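Local coordinates for protein monalysin (Pseudomonas entomophila, PDB 4MKO) that forms beta-barrel pores in host membranes as a secreted, cytolytic and hemolytic toxin that damages the Drosophila intestine, at residues I41-Q46 with A93-G98; P26-W31 with N194-L199; Y177-I182 with N207-N212; S76-K81 with S125-T130; A99-V104 with E118-T123. All blocks are in the same frame, centred on the assembly; numbering follows the deposited sequence.

Contact 1 (I41-Q46 with A93-G98); sequences IYIGKQ and AKYSVG
Strand 95-96 of the inferred pore-forming region adds itself, antiparallel, to the end of strand 29-43 in the large mixed sheet, whose last residue there, I43, opens a type II' beta turn to Q46. Y42 and S96 are a hydrogen-bonded pair, I43 and Y95 a non-hydrogen-bonded one. On the face carrying I43 and Y95, Y95 has CG anti to the backbone N (chi1 -174°), which brings its ring beside I43. The two point the same way, with I43 CG1 3.8 Å from Y95 CD1. I41 crosses the ring obliquely at its far end, and its CG2 branch, itself anti to the backbone N, meets Y95 CE1 at 3.5 Å. Y95 OH goes on to a hydrogen bond with Y178 OH, and F87 meets the Y95 ring edge-to-face. I41 also lies alongside V97, CG1 to CG2. On the other face Y42, likewise anti to its backbone N, is crossed obliquely by the extended K94 chain, whose CD lies 3.7 Å from Y42 CE1. S96 OG, in the crowded position between N and carbonyl carbon, faces Y42 CB. Y42 N reaches S96 O almost along the C=O axis, whereas S96 N meets Y42 O on a lone pair. At the turn, G44 N donates to K94 O at 2.9 Å, and one water accepts from K94 N while donating to G44 O.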
# COMPACT_ATOMS: atom_id res chain seq x y z
N ILE A 41 -15.51 -5.72 -4.35
CA ILE A 41 -14.50 -6.30 -3.49
C ILE A 41 -15.28 -7.29 -2.63
O ILE A 41 -16.35 -6.95 -2.11
CB ILE A 41 -13.66 -5.30 -2.65
CG1 ILE A 41 -12.86 -4.33 -3.57
CG2 ILE A 41 -12.72 -6.06 -1.70
CD1 ILE A 41 -11.70 -3.50 -2.86
N TYR A 42 -14.77 -8.52 -2.54
CA TYR A 42 -15.38 -9.58 -1.76
C TYR A 42 -14.87 -9.48 -0.33
O TYR A 42 -13.68 -9.62 -0.08
CB TYR A 42 -15.07 -10.96 -2.37
CG TYR A 42 -15.85 -12.09 -1.72
CD1 TYR A 42 -15.42 -12.67 -0.53
CD2 TYR A 42 -17.00 -12.60 -2.32
CE1 TYR A 42 -16.13 -13.71 0.07
CE2 TYR A 42 -17.71 -13.65 -1.74
CZ TYR A 42 -17.28 -14.19 -0.53
OH TYR A 42 -17.98 -15.22 0.05
N ILE A 43 -15.79 -9.28 0.63
CA ILE A 43 -15.45 -9.20 2.05
C ILE A 43 -16.49 -10.03 2.80
O ILE A 43 -17.68 -9.74 2.72
CB ILE A 43 -15.45 -7.73 2.60
CG1 ILE A 43 -14.56 -6.78 1.76
CG2 ILE A 43 -14.99 -7.72 4.09
CD1 ILE A 43 -14.82 -5.28 2.03
N GLY A 44 -16.00 -11.01 3.54
CA GLY A 44 -16.81 -11.86 4.40
C GLY A 44 -17.57 -12.94 3.67
O GLY A 44 -17.06 -14.05 3.49
N LYS A 45 -18.80 -12.63 3.25
CA LYS A 45 -19.67 -13.60 2.58
C LYS A 45 -20.14 -13.16 1.19
O LYS A 45 -20.85 -13.94 0.55
CB LYS A 45 -20.88 -13.92 3.49
CG LYS A 45 -20.52 -14.65 4.78
CD LYS A 45 -21.76 -15.00 5.61
CE LYS A 45 -21.77 -14.31 6.94
NZ LYS A 45 -22.97 -14.66 7.74
N GLN A 46 -19.78 -11.94 0.73
CA GLN A 46 -20.25 -11.43 -0.57
C GLN A 46 -19.40 -10.29 -1.15
O GLN A 46 -18.55 -9.73 -0.45
CB GLN A 46 -21.71 -10.94 -0.46
CG GLN A 46 -21.84 -9.67 0.42
CD GLN A 46 -23.20 -9.05 0.38
OE1 GLN A 46 -24.11 -9.46 1.09
NE2 GLN A 46 -23.35 -7.99 -0.41
N ALA A 93 -11.52 -11.73 7.94
CA ALA A 93 -12.56 -12.28 7.08
C ALA A 93 -12.01 -12.74 5.74
O ALA A 93 -10.90 -12.34 5.36
CB ALA A 93 -13.64 -11.24 6.85
N LYS A 94 -12.80 -13.55 5.01
CA LYS A 94 -12.45 -13.98 3.65
C LYS A 94 -12.39 -12.67 2.83
O LYS A 94 -13.25 -11.80 2.99
CB LYS A 94 -13.52 -14.95 3.11
CG LYS A 94 -13.17 -15.63 1.81
CD LYS A 94 -14.26 -16.61 1.41
CE LYS A 94 -14.16 -17.04 -0.04
NZ LYS A 94 -15.28 -17.95 -0.42
N TYR A 95 -11.33 -12.48 2.04
CA TYR A 95 -11.13 -11.24 1.29
C TYR A 95 -10.49 -11.52 -0.06
O TYR A 95 -9.48 -12.21 -0.13
CB TYR A 95 -10.19 -10.30 2.10
CG TYR A 95 -10.02 -8.91 1.50
CD1 TYR A 95 -10.95 -7.90 1.75
CD2 TYR A 95 -8.92 -8.60 0.70
CE1 TYR A 95 -10.81 -6.63 1.19
CE2 TYR A 95 -8.77 -7.33 0.14
CZ TYR A 95 -9.71 -6.35 0.38
OH TYR A 95 -9.56 -5.09 -0.18
N SER A 96 -11.07 -10.93 -1.13
CA SER A 96 -10.52 -11.06 -2.48
C SER A 96 -11.02 -9.96 -3.39
O SER A 96 -12.11 -9.42 -3.19
CB SER A 96 -10.82 -12.44 -3.08
OG SER A 96 -12.21 -12.61 -3.30
N VAL A 97 -10.21 -9.62 -4.40
CA VAL A 97 -10.57 -8.62 -5.40
C VAL A 97 -10.14 -9.11 -6.78
O VAL A 97 -9.07 -9.72 -6.92
CB VAL A 97 -10.07 -7.18 -5.08
CG1 VAL A 97 -8.55 -7.08 -5.09
CG2 VAL A 97 -10.69 -6.15 -6.02
N GLY A 98 -10.99 -8.83 -7.77
CA GLY A 98 -10.74 -9.18 -9.16
C GLY A 98 -9.61 -8.34 -9.72
O GLY A 98 -9.40 -7.20 -9.29
O HOH W 1 -15.32 -14.39 6.21

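Contact 2 (P26-W31 with N194-L199); sequences PKQGCW and NAVTPL
Q28 NE2 is the best-held polar atom here, with one bond across the contact, donated to T197 O at 2.8 Å; at the other end of the same amide OE1 is hydrogen-bonded to Y7 OH, outside the two segments, so two bonds hold the group. The NE2 bond is bent at the hydrogen (143°), yet it arrives nearly along the C=O axis of T197, and that oxygen lies close to the Q28 amide plane. Together the two bonds set the rotation of the amide. The chain gets there by placing CG anti to the carbonyl carbon (chi1 -76°) and then running out extended, so that the amide reaches across to the loop of N194-L199. The Q28 backbone is tied to the same loop by a water, which donates to Q28 O and accepts from L199 N.

Mostly apolar contacts surround this polar link. V196 comes in at about a right angle to both P26 and Q28, and its CG2 branch, in the crowded position between N and carbonyl carbon, lies 3.8 Å from Q28 CG. The same methyl is 3.8 Å from P26 CB, while V196 CG1 covers P26 CG. P26 CB also rests 3.5 Å from N194 O. L199 CD2 lies 4.0 Å from Q28 NE2, and the L199 side chain also touches F4, Y7 and F56.

Close by, C30 SG ligates a bound mercury ion. The arrangement is that of an irregular loop, leading from strand 173-191 to helix 201-211, pinned by side-chain-to-backbone and water-mediated bonds to the residue just before strand 29-43 within the aerolysin-like fold.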
# COMPACT_ATOMS: atom_id res chain seq x y z
N PRO A 26 17.27 10.16 4.68
CA PRO A 26 16.57 8.85 4.64
C PRO A 26 15.09 9.01 4.34
O PRO A 26 14.46 9.96 4.80
CB PRO A 26 16.77 8.30 6.06
CG PRO A 26 17.96 9.01 6.60
CD PRO A 26 17.82 10.40 6.04
N LYS A 27 14.53 8.08 3.56
CA LYS A 27 13.13 8.13 3.13
C LYS A 27 12.35 6.95 3.71
O LYS A 27 12.89 5.84 3.77
CB LYS A 27 13.03 8.14 1.59
CG LYS A 27 13.79 9.30 0.88
CD LYS A 27 13.46 10.70 1.44
CE LYS A 27 14.17 11.81 0.70
NZ LYS A 27 13.42 12.17 -0.54
N GLN A 28 11.11 7.19 4.17
CA GLN A 28 10.28 6.11 4.74
C GLN A 28 9.03 5.89 3.89
O GLN A 28 8.56 4.77 3.75
CB GLN A 28 9.82 6.47 6.16
CG GLN A 28 10.88 6.33 7.24
CD GLN A 28 10.32 6.82 8.55
OE1 GLN A 28 9.90 7.98 8.69
NE2 GLN A 28 10.27 5.94 9.54
N GLY A 29 8.44 6.98 3.41
CA GLY A 29 7.18 6.87 2.67
C GLY A 29 6.58 8.20 2.27
O GLY A 29 7.09 9.27 2.63
N CYS A 30 5.53 8.13 1.47
CA CYS A 30 4.88 9.33 0.97
C CYS A 30 3.38 9.11 0.82
O CYS A 30 2.93 7.97 0.64
CB CYS A 30 5.52 9.79 -0.34
SG CYS A 30 5.40 8.61 -1.72
N TRP A 31 2.61 10.20 0.93
CA TRP A 31 1.18 10.18 0.62
C TRP A 31 1.13 10.11 -0.90
O TRP A 31 2.00 10.65 -1.58
CB TRP A 31 0.51 11.46 1.11
CG TRP A 31 0.46 11.57 2.60
CD1 TRP A 31 1.40 12.16 3.41
CD2 TRP A 31 -0.53 11.02 3.47
NE1 TRP A 31 0.99 12.10 4.72
CE2 TRP A 31 -0.17 11.38 4.79
CE3 TRP A 31 -1.71 10.27 3.27
CZ2 TRP A 31 -0.95 11.00 5.91
CZ3 TRP A 31 -2.48 9.91 4.37
CH2 TRP A 31 -2.10 10.28 5.67
N ASN A 194 22.52 5.44 6.15
CA ASN A 194 21.46 6.19 5.46
C ASN A 194 20.07 5.56 5.72
O ASN A 194 19.08 5.87 5.04
CB ASN A 194 21.74 6.30 3.94
CG ASN A 194 21.02 7.45 3.28
OD1 ASN A 194 21.35 8.63 3.47
ND2 ASN A 194 19.97 7.14 2.52
N ALA A 195 20.01 4.68 6.74
CA ALA A 195 18.77 4.00 7.07
C ALA A 195 18.18 4.46 8.39
O ALA A 195 18.89 4.77 9.34
CB ALA A 195 19.00 2.49 7.11
N VAL A 196 16.84 4.49 8.43
CA VAL A 196 16.05 4.79 9.63
C VAL A 196 15.10 3.61 9.81
O VAL A 196 14.94 2.80 8.88
CB VAL A 196 15.31 6.16 9.58
CG1 VAL A 196 16.29 7.31 9.75
CG2 VAL A 196 14.48 6.31 8.30
N THR A 197 14.46 3.50 10.99
CA THR A 197 13.52 2.41 11.23
C THR A 197 12.33 2.55 10.27
O THR A 197 11.71 3.62 10.22
CB THR A 197 13.14 2.32 12.71
OG1 THR A 197 14.35 2.20 13.46
CG2 THR A 197 12.25 1.10 13.01
N PRO A 198 12.06 1.51 9.45
CA PRO A 198 10.95 1.65 8.50
C PRO A 198 9.59 1.60 9.18
O PRO A 198 9.45 1.14 10.32
CB PRO A 198 11.14 0.45 7.55
CG PRO A 198 11.80 -0.59 8.40
CD PRO A 198 12.71 0.19 9.33
N LEU A 199 8.61 2.10 8.48
CA LEU A 199 7.23 2.04 8.92
C LEU A 199 6.77 0.59 8.75
O LEU A 199 7.31 -0.14 7.91
CB LEU A 199 6.37 2.96 8.05
CG LEU A 199 6.68 4.46 8.13
CD1 LEU A 199 5.95 5.23 7.05
CD2 LEU A 199 6.33 5.02 9.51
O HOH W 2 9.31 2.83 5.77

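Contact 3 (Y177-I182 with N207-N212); sequences YYLSAI and NVLMEN
Two leucines with different first torsions overlap here. L179 has CG anti to its carbonyl carbon (chi1 -52°), which aims the isobutyl group at the helix, while L209 has CG anti to its backbone N (chi1 179°), which carries its CD2 onto the strand backbone. The two side chains slide past each other in opposite directions, with L179 CG 3.9 Å from L209 CB. Beyond that overlap, L209 CD2 settles 3.9 Å from Y178 CA and 4.0 Å from Y177 O. L179 CD1 goes the other way and meets V208 obliquely, 3.8 Å from its CG1, the methyl anti to the backbone N. Y177 CB touches L209 CD1 more loosely, at 4.4 Å, before its ring turns off toward W226.

Every residue that touches is buried and the meeting groups are almost wholly hydrocarbon. The polar bond nearby belongs to the helix end itself: N212 ND2 donates to N207 O at 2.9 Å, approaching from above the carbonyl plane, where the helix widens into a pi-type turn. The strand and helix segments run antiparallel (176°), their axes 8.8 Å apart.

Helix 201-211 thus packs on one face of strand 173-191, with W201 from the same helix also against L179. On the other face of the strand Y178 stacks with H149 and F162. On the helix side, V208 and N212 also touch W31 of strand 29-43.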
# COMPACT_ATOMS: atom_id res chain seq x y z
N TYR A 177 -14.94 1.43 6.00
CA TYR A 177 -13.71 2.08 5.56
C TYR A 177 -12.54 1.31 6.11
O TYR A 177 -12.51 1.02 7.31
CB TYR A 177 -13.63 3.53 6.07
CG TYR A 177 -14.57 4.48 5.36
CD1 TYR A 177 -15.93 4.50 5.66
CD2 TYR A 177 -14.10 5.36 4.39
CE1 TYR A 177 -16.80 5.36 5.00
CE2 TYR A 177 -14.96 6.24 3.73
CZ TYR A 177 -16.31 6.24 4.04
OH TYR A 177 -17.15 7.12 3.42
N TYR A 178 -11.59 0.96 5.25
CA TYR A 178 -10.41 0.22 5.68
C TYR A 178 -9.27 0.47 4.68
O TYR A 178 -9.52 1.03 3.60
CB TYR A 178 -10.72 -1.30 5.81
CG TYR A 178 -10.98 -1.95 4.46
CD1 TYR A 178 -12.23 -1.84 3.84
CD2 TYR A 178 -9.95 -2.58 3.77
CE1 TYR A 178 -12.46 -2.40 2.59
CE2 TYR A 178 -10.17 -3.12 2.49
CZ TYR A 178 -11.43 -3.04 1.92
OH TYR A 178 -11.63 -3.52 0.64
N LEU A 179 -8.05 0.04 5.03
CA LEU A 179 -6.93 0.14 4.09
C LEU A 179 -6.48 -1.26 3.69
O LEU A 179 -6.56 -2.19 4.49
CB LEU A 179 -5.71 0.86 4.72
CG LEU A 179 -5.92 2.22 5.38
CD1 LEU A 179 -4.56 2.78 5.88
CD2 LEU A 179 -6.55 3.23 4.41
N SER A 180 -5.91 -1.38 2.48
CA SER A 180 -5.26 -2.61 2.03
C SER A 180 -3.91 -2.24 1.48
O SER A 180 -3.64 -1.06 1.23
CB SER A 180 -6.09 -3.34 0.98
OG SER A 180 -5.95 -2.77 -0.30
N ALA A 181 -3.07 -3.24 1.26
CA ALA A 181 -1.72 -2.98 0.76
C ALA A 181 -1.24 -4.11 -0.13
O ALA A 181 -1.52 -5.28 0.14
CB ALA A 181 -0.77 -2.79 1.93
N ILE A 182 -0.57 -3.75 -1.22
CA ILE A 182 0.03 -4.66 -2.19
C ILE A 182 1.48 -4.20 -2.38
O ILE A 182 1.82 -3.07 -2.01
CB ILE A 182 -0.76 -4.71 -3.55
CG1 ILE A 182 -0.61 -3.39 -4.37
CG2 ILE A 182 -2.25 -5.10 -3.34
CD1 ILE A 182 -1.21 -3.39 -5.78
N ASN A 207 -1.95 5.64 11.69
CA ASN A 207 -1.73 7.02 11.28
C ASN A 207 -2.56 7.48 10.10
O ASN A 207 -3.16 8.56 10.17
CB ASN A 207 -0.26 7.26 11.03
CG ASN A 207 0.52 7.42 12.31
OD1 ASN A 207 0.73 8.54 12.79
ND2 ASN A 207 1.01 6.32 12.86
N VAL A 208 -2.59 6.70 9.03
CA VAL A 208 -3.31 7.09 7.82
C VAL A 208 -4.84 7.05 8.01
O VAL A 208 -5.51 8.03 7.70
CB VAL A 208 -2.85 6.25 6.59
CG1 VAL A 208 -3.77 6.44 5.37
CG2 VAL A 208 -1.40 6.56 6.23
N LEU A 209 -5.39 5.93 8.45
CA LEU A 209 -6.84 5.79 8.57
C LEU A 209 -7.43 6.31 9.87
O LEU A 209 -8.46 6.98 9.87
CB LEU A 209 -7.24 4.32 8.37
CG LEU A 209 -8.75 3.99 8.49
CD1 LEU A 209 -9.56 4.66 7.37
CD2 LEU A 209 -8.98 2.48 8.50
N MET A 210 -6.83 5.92 10.98
CA MET A 210 -7.42 6.22 12.29
C MET A 210 -7.24 7.66 12.70
O MET A 210 -8.20 8.29 13.15
CB MET A 210 -6.91 5.24 13.37
CG MET A 210 -7.07 3.74 13.00
SD MET A 210 -8.73 3.26 12.41
CE MET A 210 -9.68 3.35 13.99
N GLU A 211 -6.02 8.20 12.51
CA GLU A 211 -5.69 9.56 12.92
C GLU A 211 -5.86 10.62 11.82
O GLU A 211 -6.20 11.75 12.16
CB GLU A 211 -4.29 9.61 13.54
CG GLU A 211 -4.22 8.77 14.81
CD GLU A 211 -2.91 8.64 15.56
OE1 GLU A 211 -1.98 9.43 15.30
OE2 GLU A 211 -2.83 7.75 16.44
N ASN A 212 -5.64 10.28 10.53
CA ASN A 212 -5.66 11.25 9.43
C ASN A 212 -6.81 11.20 8.44
O ASN A 212 -6.82 11.97 7.47
CB ASN A 212 -4.38 11.17 8.63
CG ASN A 212 -3.32 12.00 9.25
OD1 ASN A 212 -3.34 13.23 9.14
ND2 ASN A 212 -2.40 11.34 9.95

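Contact 4 (S76-K81 with S125-T130); sequences SYQLTK and SFTDTT
This two-stranded antiparallel ribbon, in the inferred pore-forming region, has one packed face and one loose one. Four backbone N-H...O bonds, two each in the hydrogen-bonded pairs Y77 with D128 and L79 with F126, hold the strands together. On the packed face the Y77 ring, held in the crowded position between N and carbonyl carbon (chi1 45°), lies with one face centred on D128 O, 3.6 Å above its plane. Next along, L79 CB sits over the F126 ring, a CH-pi contact 4.0 Å from the centroid, while L79 CD1 touches D128 CB at 3.7 Å. T80 O comes up to the edge of the F126 ring.

The opposite face, lined by S76, Q78, T127 and T129, is largely exposed. There the Q78 chain bends at chi2 so that NE2 donates to T127 OG1 at 3.0 Å, nearly straight (175°), and S76 OG lies against T129 CG2.

Y77 OH gathers the polar groups of the packed face. It shares a hydrogen bond with T130 OG1 at 2.7 Å, at the edge of its ring. D128 OD2 also lies 2.7 Å from Y77 OH, but that bond is weak and not settled, since the hydroxyl has one proton and two possible acceptors. R187 donates to both Y77 OH and T130 OG1, and its side chain touches D128. The arginine's positive charge would probably favour an ionised D128 and polarise the tyrosine hydroxyl.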
# COMPACT_ATOMS: atom_id res chain seq x y z
N SER A 76 20.88 -13.21 -2.60
CA SER A 76 19.51 -13.67 -2.89
C SER A 76 18.65 -13.30 -1.69
O SER A 76 19.04 -13.52 -0.55
CB SER A 76 19.47 -15.18 -3.08
OG SER A 76 19.93 -15.56 -4.37
N TYR A 77 17.46 -12.75 -1.95
CA TYR A 77 16.55 -12.36 -0.87
C TYR A 77 15.14 -12.53 -1.37
O TYR A 77 14.91 -12.58 -2.58
CB TYR A 77 16.80 -10.91 -0.39
CG TYR A 77 16.98 -9.92 -1.52
CD1 TYR A 77 15.88 -9.28 -2.10
CD2 TYR A 77 18.24 -9.68 -2.07
CE1 TYR A 77 16.04 -8.39 -3.17
CE2 TYR A 77 18.40 -8.82 -3.16
CZ TYR A 77 17.30 -8.18 -3.70
OH TYR A 77 17.49 -7.33 -4.77
N GLN A 78 14.18 -12.63 -0.44
CA GLN A 78 12.80 -12.84 -0.81
C GLN A 78 12.01 -11.56 -0.88
O GLN A 78 11.94 -10.81 0.10
CB GLN A 78 12.12 -13.82 0.17
CG GLN A 78 12.69 -15.25 0.17
CD GLN A 78 12.64 -15.89 -1.20
OE1 GLN A 78 11.57 -16.19 -1.73
NE2 GLN A 78 13.81 -16.05 -1.82
N LEU A 79 11.39 -11.31 -2.03
CA LEU A 79 10.44 -10.20 -2.19
C LEU A 79 9.08 -10.85 -2.33
O LEU A 79 8.99 -12.08 -2.40
CB LEU A 79 10.77 -9.34 -3.42
CG LEU A 79 12.12 -8.60 -3.44
CD1 LEU A 79 12.26 -7.77 -4.71
CD2 LEU A 79 12.30 -7.68 -2.22
N THR A 80 8.00 -10.06 -2.34
CA THR A 80 6.66 -10.61 -2.52
C THR A 80 5.88 -9.84 -3.58
O THR A 80 6.20 -8.68 -3.89
CB THR A 80 5.88 -10.67 -1.19
OG1 THR A 80 5.64 -9.33 -0.73
CG2 THR A 80 6.58 -11.50 -0.10
N LYS A 81 4.85 -10.50 -4.14
CA LYS A 81 3.92 -9.93 -5.09
C LYS A 81 2.49 -10.18 -4.59
O LYS A 81 2.28 -11.12 -3.82
CB LYS A 81 4.14 -10.42 -6.53
CG LYS A 81 4.05 -11.93 -6.75
CD LYS A 81 4.76 -12.29 -8.06
CE LYS A 81 4.94 -13.78 -8.21
NZ LYS A 81 5.64 -14.13 -9.48
N SER A 125 5.77 -15.21 -2.55
CA SER A 125 7.19 -14.88 -2.42
C SER A 125 7.92 -15.24 -3.71
O SER A 125 7.50 -16.14 -4.44
CB SER A 125 7.81 -15.62 -1.24
OG SER A 125 7.82 -17.02 -1.48
N PHE A 126 9.01 -14.52 -3.99
CA PHE A 126 9.87 -14.76 -5.16
C PHE A 126 11.26 -14.30 -4.82
O PHE A 126 11.44 -13.38 -4.02
CB PHE A 126 9.34 -14.13 -6.46
CG PHE A 126 9.40 -12.63 -6.54
CD1 PHE A 126 8.40 -11.84 -5.98
CD2 PHE A 126 10.43 -11.99 -7.23
CE1 PHE A 126 8.44 -10.45 -6.08
CE2 PHE A 126 10.48 -10.60 -7.33
CZ PHE A 126 9.47 -9.84 -6.77
N THR A 127 12.26 -14.96 -5.43
CA THR A 127 13.66 -14.66 -5.20
C THR A 127 14.10 -13.53 -6.11
O THR A 127 13.85 -13.56 -7.32
CB THR A 127 14.52 -15.94 -5.43
OG1 THR A 127 13.97 -17.00 -4.65
CG2 THR A 127 16.00 -15.74 -5.07
N ASP A 128 14.80 -12.56 -5.53
CA ASP A 128 15.42 -11.48 -6.27
C ASP A 128 16.90 -11.47 -5.91
O ASP A 128 17.27 -11.90 -4.82
CB ASP A 128 14.74 -10.13 -5.99
CG ASP A 128 15.18 -9.05 -6.95
OD1 ASP A 128 15.15 -9.29 -8.17
OD2 ASP A 128 15.53 -7.94 -6.47
N THR A 129 17.76 -11.05 -6.85
CA THR A 129 19.20 -11.02 -6.59
C THR A 129 19.79 -9.68 -6.95
O THR A 129 19.30 -9.04 -7.87
CB THR A 129 19.95 -12.15 -7.37
OG1 THR A 129 19.87 -11.90 -8.77
CG2 THR A 129 19.44 -13.57 -7.04
N THR A 130 20.86 -9.28 -6.24
CA THR A 130 21.67 -8.09 -6.51
C THR A 130 23.13 -8.42 -6.22
O THR A 130 23.44 -8.91 -5.12
CB THR A 130 21.18 -6.86 -5.71
OG1 THR A 130 19.81 -6.61 -6.03
CG2 THR A 130 21.99 -5.59 -6.03

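Contact 5 (A99-V104 with E118-T123)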
# COMPACT_ATOMS: atom_id res chain seq x y z
N ALA A 99 -8.91 -8.89 -10.73
CA ALA A 99 -7.79 -8.23 -11.39
C ALA A 99 -8.09 -6.85 -11.95
O ALA A 99 -7.15 -6.04 -12.05
CB ALA A 99 -7.26 -9.12 -12.51
N ASN A 100 -9.37 -6.58 -12.37
CA ASN A 100 -9.76 -5.33 -13.03
C ASN A 100 -9.69 -4.08 -12.14
O ASN A 100 -9.74 -2.97 -12.67
CB ASN A 100 -11.13 -5.42 -13.74
CG ASN A 100 -11.23 -4.50 -14.97
OD1 ASN A 100 -10.25 -4.23 -15.69
ND2 ASN A 100 -12.43 -3.99 -15.25
N ILE A 101 -9.48 -4.26 -10.82
CA ILE A 101 -9.34 -3.12 -9.91
C ILE A 101 -8.08 -2.33 -10.32
O ILE A 101 -7.99 -1.14 -10.02
CB ILE A 101 -9.27 -3.53 -8.41
CG1 ILE A 101 -9.35 -2.29 -7.46
CG2 ILE A 101 -8.04 -4.40 -8.10
CD1 ILE A 101 -9.56 -2.57 -5.99
N ASP A 102 -7.13 -2.99 -11.03
CA ASP A 102 -5.87 -2.35 -11.42
C ASP A 102 -6.05 -1.08 -12.25
O ASP A 102 -5.10 -0.30 -12.32
CB ASP A 102 -4.91 -3.33 -12.10
CG ASP A 102 -3.46 -2.89 -11.90
OD1 ASP A 102 -3.06 -2.65 -10.74
OD2 ASP A 102 -2.73 -2.78 -12.91
N ILE A 103 -7.26 -0.79 -12.77
CA ILE A 103 -7.52 0.51 -13.43
C ILE A 103 -7.21 1.66 -12.45
O ILE A 103 -6.93 2.77 -12.90
CB ILE A 103 -8.95 0.66 -14.02
CG1 ILE A 103 -10.04 0.65 -12.92
CG2 ILE A 103 -9.22 -0.39 -15.12
CD1 ILE A 103 -11.31 1.36 -13.31
N VAL A 104 -7.26 1.40 -11.12
CA VAL A 104 -6.94 2.44 -10.12
C VAL A 104 -5.47 2.86 -10.26
O VAL A 104 -5.16 4.04 -10.14
CB VAL A 104 -7.32 2.04 -8.65
CG1 VAL A 104 -6.42 0.95 -8.09
CG2 VAL A 104 -7.34 3.27 -7.73
N GLU A 118 -1.41 -11.50 -10.79
CA GLU A 118 -0.56 -11.45 -9.61
C GLU A 118 -0.74 -10.20 -8.73
O GLU A 118 -0.65 -10.32 -7.51
CB GLU A 118 0.91 -11.44 -10.05
CG GLU A 118 1.50 -12.77 -10.49
CD GLU A 118 2.90 -12.66 -11.08
OE1 GLU A 118 3.37 -11.52 -11.34
OE2 GLU A 118 3.52 -13.72 -11.29
N SER A 119 -0.88 -9.02 -9.34
CA SER A 119 -0.88 -7.71 -8.69
C SER A 119 -1.78 -7.58 -7.44
O SER A 119 -1.34 -6.99 -6.44
CB SER A 119 -1.22 -6.62 -9.69
OG SER A 119 -0.23 -6.55 -10.71
N TRP A 120 -3.02 -8.14 -7.51
CA TRP A 120 -4.02 -8.01 -6.44
C TRP A 120 -4.42 -9.35 -5.84
O TRP A 120 -5.44 -9.46 -5.14
CB TRP A 120 -5.24 -7.25 -6.98
CG TRP A 120 -4.95 -5.82 -7.35
CD1 TRP A 120 -4.50 -5.36 -8.56
CD2 TRP A 120 -5.07 -4.68 -6.50
NE1 TRP A 120 -4.36 -3.98 -8.51
CE2 TRP A 120 -4.69 -3.54 -7.26
CE3 TRP A 120 -5.51 -4.49 -5.17
CZ2 TRP A 120 -4.78 -2.24 -6.75
CZ3 TRP A 120 -5.57 -3.20 -4.66
CH2 TRP A 120 -5.21 -2.09 -5.45
N SER A 121 -3.61 -10.38 -6.09
CA SER A 121 -3.86 -11.72 -5.60
C SER A 121 -3.28 -11.90 -4.20
O SER A 121 -2.90 -10.92 -3.53
CB SER A 121 -3.27 -12.75 -6.58
OG SER A 121 -3.74 -14.06 -6.31
N THR A 122 -3.23 -13.16 -3.73
CA THR A 122 -2.66 -13.50 -2.44
C THR A 122 -1.15 -13.32 -2.48
O THR A 122 -0.56 -13.37 -3.57
CB THR A 122 -3.06 -14.94 -2.04
OG1 THR A 122 -2.61 -15.84 -3.05
CG2 THR A 122 -4.57 -15.09 -1.80
N THR A 123 -0.52 -13.09 -1.31
CA THR A 123 0.92 -12.93 -1.17
C THR A 123 1.65 -14.14 -1.76
O THR A 123 1.34 -15.30 -1.42
CB THR A 123 1.35 -12.78 0.31
OG1 THR A 123 0.46 -11.89 1.00
CG2 THR A 123 2.78 -12.27 0.45
O HOH W 3 -2.19 -5.62 -12.85
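The indole of W120 is clasped over a face and at an edge by the 3-10 segment 99-102 and the start of the following helix. I101 comes down at about a right angle onto the five-membered ring, its CG2 3.3 Å above the plane and 3.4 Å from the centroid, a close CH-pi contact. At the edge, W120 NE1 donates to D102 OD1 at 2.9 Å. The bond is nearly straight (163°), lies in the ring plane and uses the anti lone pair of OD1, with the carboxylate plane turned 67° from the indole. V104 CG1 meets W120 CZ2 at 3.8 Å, also at about a right angle.

These turns put the three side chains on the same partner: D102 N bonds to A99 O and V104 N to I101 O. CG2 of I101 reaches the ring because it takes the crowded position between N and carbonyl carbon. D102 OD1 has a second donor in N105 ND2, which also fixes the carboxylate. A water donates to S119 OG at 3.0 Å and, weakly, to D102 OD2; S119 OG is also hydrogen-bonded to T112 OG1. W120 sits in a type I beta turn from E118 to S121, against Y147 and V97.

In the region inferred to form the pore, this buried indole ties the 3-10 and helical segment to the loop before strand 124-133 of the aerolysin-like fold.

In the fold
Contacts 1, 3 and 5 form a connected cluster. Contact 3 meets contact 1 where Y95 OH lies 2.7 Å from Y178 OH, and meets contact 5 where I182 CG2 packs 3.8 Å from W120 CE3. Contacts 1 and 5 join through V97 CG1 and W120 CB, 3.8 Å apart. Contact 5 is nested in the chain loop closed by contact 4, and the two are tied by a salt bridge from K81 NZ to E118 OE2 at 2.8 Å. Contact 2 shares strand 29-43 with contact 1, but their centres are 31 Å apart; it touches contact 3 through W31. Bound mercury ions lie about 8 Å from the side chains of Q28 and W120.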